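Local coordinates for protein NAGD (Escherichia coli, PDB 2C4N), which catalyses the metal-dependent hydrolysis of ribonucleoside monophosphates to ribonucleosides and phosphate, and probably acts on a broad range of other phosphorylated compounds as well, at residues P37-T42 / N187-H192; D206-F211 / M233-S238. All coordinates share one frame; numbering follows the deposited sequence.

Interactions 1 and 2 belong to the same HAD core domain, built round a parallel sheet in which strand 38-42 and strand 216-220 are separated by strands 5-9 and 196-200. Their centres lie 18 Å apart and their nearest atoms about 5 Å, so they do not touch. Both lie near the active site, which T42 reaches from 37-42 and D206 from 206-211; the side chain of V39 is about 13 Å from the bound magnesium, that of I207 about 10 Å. K176, a substrate-binding residue by similarity, connects the two neighbourhoods. It packs on L41, hydrogen-bonds the phosphate beside T42, and forms a salt bridge with D206 on the helix of interaction 2.

Interaction 1 of 2, residues P37-T42 / N187-H192; sequences PLVLLT and NKMQAH. With PO4 (phosphate ion), chain D.
V39 and M189 meet where strand 38-42 packs against the C-terminal end of helix 180-189. The methyl CG2 of V39 presses on M189 CG at 3.4 Å, tighter than ordinary van der Waals contact, and lies 3.6 Å from M189 SD; the two side chains cross obliquely. M189 holds its CG anti to its own carbonyl carbon (chi1 -60°), and a bend at chi3 (-78°) carries CE round so that it too stays near V39 CG2. On the other flank P37 CB lies 3.8 Å from M189 SD, and P37 O approaches the same sulfur at 3.6 Å. K188 contributes its aliphatic chain, with CD 4.0 Å from V39 CG2, while its NZ runs on to a hydrogen bond with S66 O. The next residue after M189, Q190, takes positive phi as the C-prime residue of a Schellman motif closing the helix, with A191 N bonded to L186 O.

Further out, strand 5-9 pairs with P37 and V39 through backbone hydrogen bonds, and its I7 touches M189. L38 faces the reverse side of the sheet, against L28 and M32 of helix 24-33. T42, substrate-binding by similarity, has OG1 hydrogen-bonded with Y44 N and 3.1 Å from phosphate O1, a bond not settled; N43 N, D11 N and K176 NZ hydrogen-bond this ion, probably from the crystallisation liquor.

No hydrogen bond joins the two segments. The contact is van der Waals and non-directional, mostly carbon and sulfur with the P37 carbonyl oxygen also against the sulfur, and the phosphate lies by the strand's other end.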
ATOM      1  N   PRO A  37     -22.736 -29.727 -17.021  1.00 23.97           N
ATOM      2  CA  PRO A  37     -23.133 -28.904 -15.873  1.00 23.98           C
ATOM      3  C   PRO A  37     -22.705 -27.462 -16.140  1.00 22.63           C
ATOM      4  O   PRO A  37     -21.619 -27.218 -16.669  1.00 21.96           O
ATOM      5  CB  PRO A  37     -22.382 -29.552 -14.713  1.00 24.78           C
ATOM      6  CG  PRO A  37     -22.392 -31.008 -15.112  1.00 25.67           C
ATOM      7  CD  PRO A  37     -22.027 -30.941 -16.579  1.00 23.58           C
ATOM      8  N   LEU A  38     -23.567 -26.516 -15.789  1.00 20.16           N
ATOM      9  CA  LEU A  38     -23.293 -25.108 -16.034  1.00 19.25           C
ATOM     10  C   LEU A  38     -23.544 -24.210 -14.832  1.00 19.68           C
ATOM     11  O   LEU A  38     -24.546 -24.351 -14.131  1.00 19.55           O
ATOM     12  CB  LEU A  38     -24.159 -24.614 -17.196  1.00 19.94           C
ATOM     13  CG  LEU A  38     -24.113 -23.125 -17.560  1.00 20.53           C
ATOM     14  CD1 LEU A  38     -22.769 -22.807 -18.200  1.00 19.52           C
ATOM     15  CD2 LEU A  38     -25.252 -22.794 -18.522  1.00 21.84           C
ATOM     16  N   VAL A  39     -22.620 -23.285 -14.604  1.00 15.67           N
ATOM     17  CA  VAL A  39     -22.754 -22.323 -13.523  1.00 16.27           C
ATOM     18  C   VAL A  39     -22.512 -20.939 -14.109  1.00 14.78           C
ATOM     19  O   VAL A  39     -21.496 -20.711 -14.773  1.00 15.45           O
ATOM     20  CB  VAL A  39     -21.725 -22.575 -12.397  1.00 22.41           C
ATOM     21  CG1 VAL A  39     -21.695 -21.397 -11.442  1.00 21.65           C
ATOM     22  CG2 VAL A  39     -22.085 -23.845 -11.640  1.00 22.93           C
ATOM     23  N   LEU A  40     -23.461 -20.034 -13.895  1.00 14.09           N
ATOM     24  CA  LEU A  40     -23.329 -18.663 -14.366  1.00 16.17           C
ATOM     25  C   LEU A  40     -22.915 -17.883 -13.128  1.00 15.24           C
ATOM     26  O   LEU A  40     -23.688 -17.704 -12.189  1.00 15.56           O
ATOM     27  CB  LEU A  40     -24.655 -18.158 -14.938  1.00 16.45           C
ATOM     28  CG  LEU A  40     -25.151 -18.967 -16.146  1.00 17.05           C
ATOM     29  CD1 LEU A  40     -26.345 -18.254 -16.775  1.00 16.11           C
ATOM     30  CD2 LEU A  40     -24.025 -19.132 -17.172  1.00 16.03           C
ATOM     31  N   LEU A  41     -21.669 -17.432 -13.144  1.00 18.61           N
ATOM     32  CA  LEU A  41     -21.066 -16.740 -12.019  1.00 17.59           C
ATOM     33  C   LEU A  41     -21.029 -15.221 -12.077  1.00 18.02           C
ATOM     34  O   LEU A  41     -20.837 -14.626 -13.136  1.00 17.63           O
ATOM     35  CB  LEU A  41     -19.635 -17.261 -11.853  1.00 18.22           C
ATOM     36  CG  LEU A  41     -18.773 -16.735 -10.704  1.00 19.31           C
ATOM     37  CD1 LEU A  41     -19.216 -17.387  -9.401  1.00 19.12           C
ATOM     38  CD2 LEU A  41     -17.307 -17.046 -10.983  1.00 18.85           C
ATOM     39  N   THR A  42     -21.235 -14.599 -10.921  1.00 16.35           N
ATOM     40  CA  THR A  42     -21.136 -13.154 -10.818  1.00 15.81           C
ATOM     41  C   THR A  42     -20.576 -12.808  -9.451  1.00 14.98           C
ATOM     42  O   THR A  42     -20.938 -13.417  -8.445  1.00 13.12           O
ATOM     43  CB  THR A  42     -22.478 -12.420 -11.007  1.00 17.92           C
ATOM     44  OG1 THR A  42     -22.255 -11.013 -10.831  1.00 18.68           O
ATOM     45  CG2 THR A  42     -23.522 -12.892 -10.005  1.00 18.85           C
ATOM     46  N   ASN A 187     -17.841 -27.570  -6.723  1.00 23.92           N
ATOM     47  CA  ASN A 187     -18.583 -28.403  -5.812  1.00 26.78           C
ATOM     48  C   ASN A 187     -20.065 -28.350  -6.143  1.00 26.31           C
ATOM     49  O   ASN A 187     -20.747 -29.296  -5.996  1.00 26.30           O
ATOM     50  CB  ASN A 187     -18.341 -28.079  -4.310  1.00 33.99           C
ATOM     51  CG  ASN A 187     -16.843 -28.148  -3.873  1.00 38.24           C
ATOM     52  OD1 ASN A 187     -16.011 -28.703  -4.553  1.00 38.21           O
ATOM     53  ND2 ASN A 187     -16.532 -27.534  -2.750  1.00 38.48           N
ATOM     54  N   LYS A 188     -20.540 -27.201  -6.571  1.00 27.56           N
ATOM     55  CA  LYS A 188     -21.943 -27.043  -6.947  1.00 27.94           C
ATOM     56  C   LYS A 188     -22.276 -27.950  -8.128  1.00 28.08           C
ATOM     57  O   LYS A 188     -23.391 -28.449  -8.241  1.00 27.82           O
ATOM     58  CB  LYS A 188     -22.233 -25.573  -7.299  1.00 28.98           C
ATOM     59  CG  LYS A 188     -23.627 -25.297  -7.867  1.00 29.58           C
ATOM     60  CD  LYS A 188     -23.849 -23.786  -8.041  1.00 32.84           C
ATOM     61  CE  LYS A 188     -25.077 -23.448  -8.898  1.00 31.76           C
ATOM     62  NZ  LYS A 188     -26.372 -23.807  -8.265  1.00 33.12           N
ATOM     63  N   MET A 189     -21.298 -28.168  -9.003  1.00 25.42           N
ATOM     64  CA  MET A 189     -21.494 -29.029 -10.166  1.00 26.16           C
ATOM     65  C   MET A 189     -20.953 -30.434  -9.912  1.00 26.97           C
ATOM     66  O   MET A 189     -21.071 -31.308 -10.772  1.00 26.58           O
ATOM     67  CB  MET A 189     -20.778 -28.464 -11.398  1.00 25.32           C
ATOM     68  CG  MET A 189     -21.228 -27.087 -11.842  1.00 24.48           C
ATOM     69  SD  MET A 189     -20.374 -26.576 -13.352  1.00 25.04           S
ATOM     70  CE  MET A 189     -18.767 -26.063 -12.695  1.00 23.16           C
ATOM     71  N   GLN A 190     -20.353 -30.640  -8.743  1.00 28.94           N
ATOM     72  CA  GLN A 190     -19.763 -31.932  -8.409  1.00 31.10           C
ATOM     73  C   GLN A 190     -18.764 -32.243  -9.520  1.00 30.84           C
ATOM     74  O   GLN A 190     -18.684 -33.370 -10.015  1.00 30.21           O
ATOM     75  CB  GLN A 190     -20.841 -33.018  -8.355  1.00 48.02           C
ATOM     76  CG  GLN A 190     -21.944 -32.747  -7.345  1.00 52.97           C
ATOM     77  CD  GLN A 190     -23.083 -33.746  -7.448  1.00 56.90           C
ATOM     78  OE1 GLN A 190     -22.878 -34.956  -7.328  1.00 58.23           O
ATOM     79  NE2 GLN A 190     -24.291 -33.244  -7.678  1.00 58.73           N
ATOM     80  N   ALA A 191     -18.000 -31.225  -9.904  1.00 27.82           N
ATOM     81  CA  ALA A 191     -17.029 -31.360 -10.979  1.00 26.65           C
ATOM     82  C   ALA A 191     -15.592 -31.210 -10.516  1.00 25.60           C
ATOM     83  O   ALA A 191     -15.321 -30.646  -9.450  1.00 24.58           O
ATOM     84  CB  ALA A 191     -17.322 -30.330 -12.053  1.00 25.74           C
ATOM     85  N   HIS A 192     -14.676 -31.722 -11.332  1.00 22.67           N
ATOM     86  CA  HIS A 192     -13.248 -31.631 -11.054  1.00 23.29           C
ATOM     87  C   HIS A 192     -12.669 -30.500 -11.892  1.00 22.23           C
ATOM     88  O   HIS A 192     -13.136 -30.232 -13.000  1.00 21.27           O
ATOM     89  CB  HIS A 192     -12.539 -32.941 -11.410  1.00 35.52           C
ATOM     90  CG  HIS A 192     -12.827 -34.059 -10.458  1.00 39.12           C
ATOM     91  ND1 HIS A 192     -13.405 -35.245 -10.856  1.00 40.04           N
ATOM     92  CD2 HIS A 192     -12.615 -34.172  -9.126  1.00 39.30           C
ATOM     93  CE1 HIS A 192     -13.536 -36.041  -9.810  1.00 40.19           C
ATOM     94  NE2 HIS A 192     -13.065 -35.413  -8.747  1.00 42.10           N
TER
HETATM   95  P   PO4 D1253     -19.309 -10.131 -12.969  1.00 30.33           P
HETATM   96  O1  PO4 D1253     -20.421 -11.023 -13.381  1.00 31.58           O
HETATM   97  O2  PO4 D1253     -18.445 -10.832 -11.990  1.00 24.92           O
HETATM   98  O3  PO4 D1253     -18.512  -9.758 -14.149  1.00 26.21           O
HETATM   99  O4  PO4 D1253     -19.869  -8.901 -12.352  1.00 32.83           O

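Interaction 2 of 2, residues D206-F211 / M233-S238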
ATOM      1  N   ASP A 206     -11.610 -13.316 -13.500  1.00 14.61           N
ATOM      2  CA  ASP A 206     -12.063 -14.606 -14.023  1.00 16.20           C
ATOM      3  C   ASP A 206     -10.891 -15.509 -14.388  1.00 15.59           C
ATOM      4  O   ASP A 206     -10.810 -16.659 -13.959  1.00 14.98           O
ATOM      5  CB  ASP A 206     -12.913 -14.417 -15.281  1.00 17.09           C
ATOM      6  CG  ASP A 206     -14.080 -13.492 -15.062  1.00 16.73           C
ATOM      7  OD1 ASP A 206     -14.959 -13.833 -14.242  1.00 16.30           O
ATOM      8  OD2 ASP A 206     -14.111 -12.426 -15.714  1.00 18.04           O
ATOM      9  N   ILE A 207      -9.976 -14.972 -15.185  1.00 13.83           N
ATOM     10  CA  ILE A 207      -8.841 -15.750 -15.644  1.00 16.01           C
ATOM     11  C   ILE A 207      -7.857 -16.101 -14.535  1.00 15.79           C
ATOM     12  O   ILE A 207      -7.440 -17.254 -14.418  1.00 17.07           O
ATOM     13  CB  ILE A 207      -8.120 -15.013 -16.790  1.00 17.76           C
ATOM     14  CG1 ILE A 207      -9.156 -14.516 -17.811  1.00 18.38           C
ATOM     15  CG2 ILE A 207      -7.128 -15.955 -17.466  1.00 17.59           C
ATOM     16  CD1 ILE A 207     -10.035 -15.619 -18.418  1.00 17.89           C
ATOM     17  N   LEU A 208      -7.503 -15.116 -13.713  1.00 19.35           N
ATOM     18  CA  LEU A 208      -6.576 -15.343 -12.610  1.00 20.96           C
ATOM     19  C   LEU A 208      -7.114 -16.415 -11.657  1.00 19.94           C
ATOM     20  O   LEU A 208      -6.383 -17.324 -11.259  1.00 19.74           O
ATOM     21  CB  LEU A 208      -6.329 -14.039 -11.843  1.00 20.80           C
ATOM     22  CG  LEU A 208      -5.433 -14.105 -10.597  1.00 21.31           C
ATOM     23  CD1 LEU A 208      -4.053 -14.627 -10.967  1.00 22.42           C
ATOM     24  CD2 LEU A 208      -5.331 -12.722  -9.972  1.00 22.86           C
ATOM     25  N   ALA A 209      -8.391 -16.313 -11.298  1.00 20.19           N
ATOM     26  CA  ALA A 209      -8.994 -17.290 -10.394  1.00 18.93           C
ATOM     27  C   ALA A 209      -9.046 -18.674 -11.028  1.00 18.69           C
ATOM     28  O   ALA A 209      -8.672 -19.669 -10.402  1.00 18.06           O
ATOM     29  CB  ALA A 209     -10.395 -16.844  -9.997  1.00 17.22           C
ATOM     30  N   GLY A 210      -9.502 -18.743 -12.276  1.00 15.83           N
ATOM     31  CA  GLY A 210      -9.583 -20.026 -12.951  1.00 17.57           C
ATOM     32  C   GLY A 210      -8.224 -20.695 -13.039  1.00 19.22           C
ATOM     33  O   GLY A 210      -8.077 -21.884 -12.754  1.00 19.46           O
ATOM     34  N   PHE A 211      -7.222 -19.920 -13.433  1.00 17.30           N
ATOM     35  CA  PHE A 211      -5.865 -20.433 -13.567  1.00 20.42           C
ATOM     36  C   PHE A 211      -5.333 -21.018 -12.260  1.00 19.19           C
ATOM     37  O   PHE A 211      -4.798 -22.131 -12.228  1.00 17.91           O
ATOM     38  CB  PHE A 211      -4.937 -19.321 -14.054  1.00 26.88           C
ATOM     39  CG  PHE A 211      -3.500 -19.716 -14.072  1.00 31.03           C
ATOM     40  CD1 PHE A 211      -2.669 -19.424 -12.994  1.00 31.76           C
ATOM     41  CD2 PHE A 211      -2.989 -20.446 -15.141  1.00 33.90           C
ATOM     42  CE1 PHE A 211      -1.348 -19.860 -12.979  1.00 33.52           C
ATOM     43  CE2 PHE A 211      -1.672 -20.888 -15.135  1.00 34.03           C
ATOM     44  CZ  PHE A 211      -0.851 -20.595 -14.052  1.00 32.77           C
ATOM     45  N   MET A 233       1.179 -10.360 -19.454  1.00 34.42           N
ATOM     46  CA  MET A 233       0.588 -11.219 -18.431  1.00 33.69           C
ATOM     47  C   MET A 233       1.425 -12.452 -18.091  1.00 32.12           C
ATOM     48  O   MET A 233       1.834 -13.208 -18.977  1.00 29.98           O
ATOM     49  CB  MET A 233      -0.818 -11.671 -18.863  1.00 50.25           C
ATOM     50  CG  MET A 233      -1.944 -10.673 -18.583  1.00 51.30           C
ATOM     51  SD  MET A 233      -2.479 -10.715 -16.858  1.00 54.73           S
ATOM     52  CE  MET A 233      -3.049  -9.022 -16.580  1.00 52.49           C
ATOM     53  N   PRO A 234       1.700 -12.657 -16.794  1.00 36.21           N
ATOM     54  CA  PRO A 234       2.479 -13.796 -16.306  1.00 35.04           C
ATOM     55  C   PRO A 234       1.967 -15.114 -16.868  1.00 34.57           C
ATOM     56  O   PRO A 234       2.737 -15.961 -17.326  1.00 34.77           O
ATOM     57  CB  PRO A 234       2.303 -13.712 -14.787  1.00 55.22           C
ATOM     58  CG  PRO A 234       1.124 -12.759 -14.593  1.00 57.32           C
ATOM     59  CD  PRO A 234       1.358 -11.766 -15.677  1.00 56.33           C
ATOM     60  N   PHE A 235       0.650 -15.280 -16.801  1.00 33.40           N
ATOM     61  CA  PHE A 235      -0.033 -16.469 -17.301  1.00 32.28           C
ATOM     62  C   PHE A 235      -0.941 -15.943 -18.405  1.00 30.36           C
ATOM     63  O   PHE A 235      -1.212 -14.746 -18.466  1.00 28.61           O
ATOM     64  CB  PHE A 235      -0.891 -17.078 -16.187  1.00 43.16           C
ATOM     65  CG  PHE A 235      -1.882 -16.112 -15.616  1.00 44.54           C
ATOM     66  CD1 PHE A 235      -3.144 -15.960 -16.191  1.00 45.51           C
ATOM     67  CD2 PHE A 235      -1.521 -15.284 -14.561  1.00 45.80           C
ATOM     68  CE1 PHE A 235      -4.026 -14.992 -15.723  1.00 45.76           C
ATOM     69  CE2 PHE A 235      -2.390 -14.315 -14.085  1.00 46.37           C
ATOM     70  CZ  PHE A 235      -3.645 -14.164 -14.666  1.00 46.96           C
ATOM     71  N   ARG A 236      -1.409 -16.826 -19.272  1.00 32.85           N
ATOM     72  CA  ARG A 236      -2.298 -16.411 -20.338  1.00 32.10           C
ATOM     73  C   ARG A 236      -3.463 -17.383 -20.488  1.00 30.20           C
ATOM     74  O   ARG A 236      -3.386 -18.540 -20.073  1.00 30.37           O
ATOM     75  CB  ARG A 236      -1.523 -16.276 -21.650  1.00 41.65           C
ATOM     76  CG  ARG A 236      -0.552 -15.103 -21.658  1.00 45.12           C
ATOM     77  CD  ARG A 236       0.294 -15.120 -22.908  1.00 49.11           C
ATOM     78  NE  ARG A 236       1.153 -13.947 -23.016  1.00 51.10           N
ATOM     79  CZ  ARG A 236       2.070 -13.788 -23.963  1.00 53.34           C
ATOM     80  NH1 ARG A 236       2.248 -14.727 -24.882  1.00 53.80           N
ATOM     81  NH2 ARG A 236       2.808 -12.689 -23.995  1.00 53.16           N
ATOM     82  N   PRO A 237      -4.565 -16.918 -21.091  1.00 24.58           N
ATOM     83  CA  PRO A 237      -5.750 -17.754 -21.288  1.00 23.27           C
ATOM     84  C   PRO A 237      -5.479 -18.940 -22.201  1.00 22.97           C
ATOM     85  O   PRO A 237      -4.619 -18.872 -23.080  1.00 23.16           O
ATOM     86  CB  PRO A 237      -6.758 -16.786 -21.916  1.00 21.76           C
ATOM     87  CG  PRO A 237      -6.261 -15.403 -21.505  1.00 23.75           C
ATOM     88  CD  PRO A 237      -4.774 -15.570 -21.650  1.00 23.30           C
ATOM     89  N   SER A 238      -6.218 -20.024 -21.995  1.00 21.50           N
ATOM     90  CA  SER A 238      -6.072 -21.206 -22.830  1.00 22.47           C
ATOM     91  C   SER A 238      -6.522 -20.824 -24.244  1.00 23.26           C
ATOM     92  O   SER A 238      -5.926 -21.248 -25.237  1.00 23.79           O
ATOM     93  CB  SER A 238      -6.946 -22.337 -22.286  1.00 20.90           C
ATOM     94  OG  SER A 238      -6.664 -22.579 -20.918  1.00 19.53           O
TER
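F235 is the first residue of 233-238 to touch 206-211, M233 before it packing on L203 and R204 earlier in the helix, and F235 makes most of the contact. Its CB sits over the centre of the F211 ring, 4.0 Å from the centroid and only 7° off the normal, a CH-pi contact. Beyond CB the two rings run nearly parallel, their planes 17° apart, but they are slid so far, with centroids 5.2 Å apart, that they barely overlap. F235 CG lies between its backbone N and carbonyl carbon (chi1 57°), which starts the ring on its way to I207 and L208. There CE1 meets I207 CG2 at 3.7 Å, the methyl lying at the ring edge and in its plane. On the other side of CZ, CE2 comes within 3.5 Å of L208 CD1, and CZ itself approaches the helix backbone, 3.8 Å from L208 CA.

R236 turns away from the helix, and its guanidinium hydrogen-bonds I230 O and D231 O. P237 returns more lightly, with CG 4.2 Å from I207 CG2 and its side chain crossing that of I207 at about a right angle; it also packs on L203. S238 OG accepts a hydrogen bond from T217 N.

From the second subunit, another copy of the protein, W180 stacks on F211, and F78 meets the F211 ring at a steep angle and packs on F235. Within the chain, helix 203-212 is the crossover between parallel strands 196-200 and 216-220. I207 and P237 both pack on L219 of strand 216-220, where the loop leads into strand 239-241, outermost in the sheet within this chain.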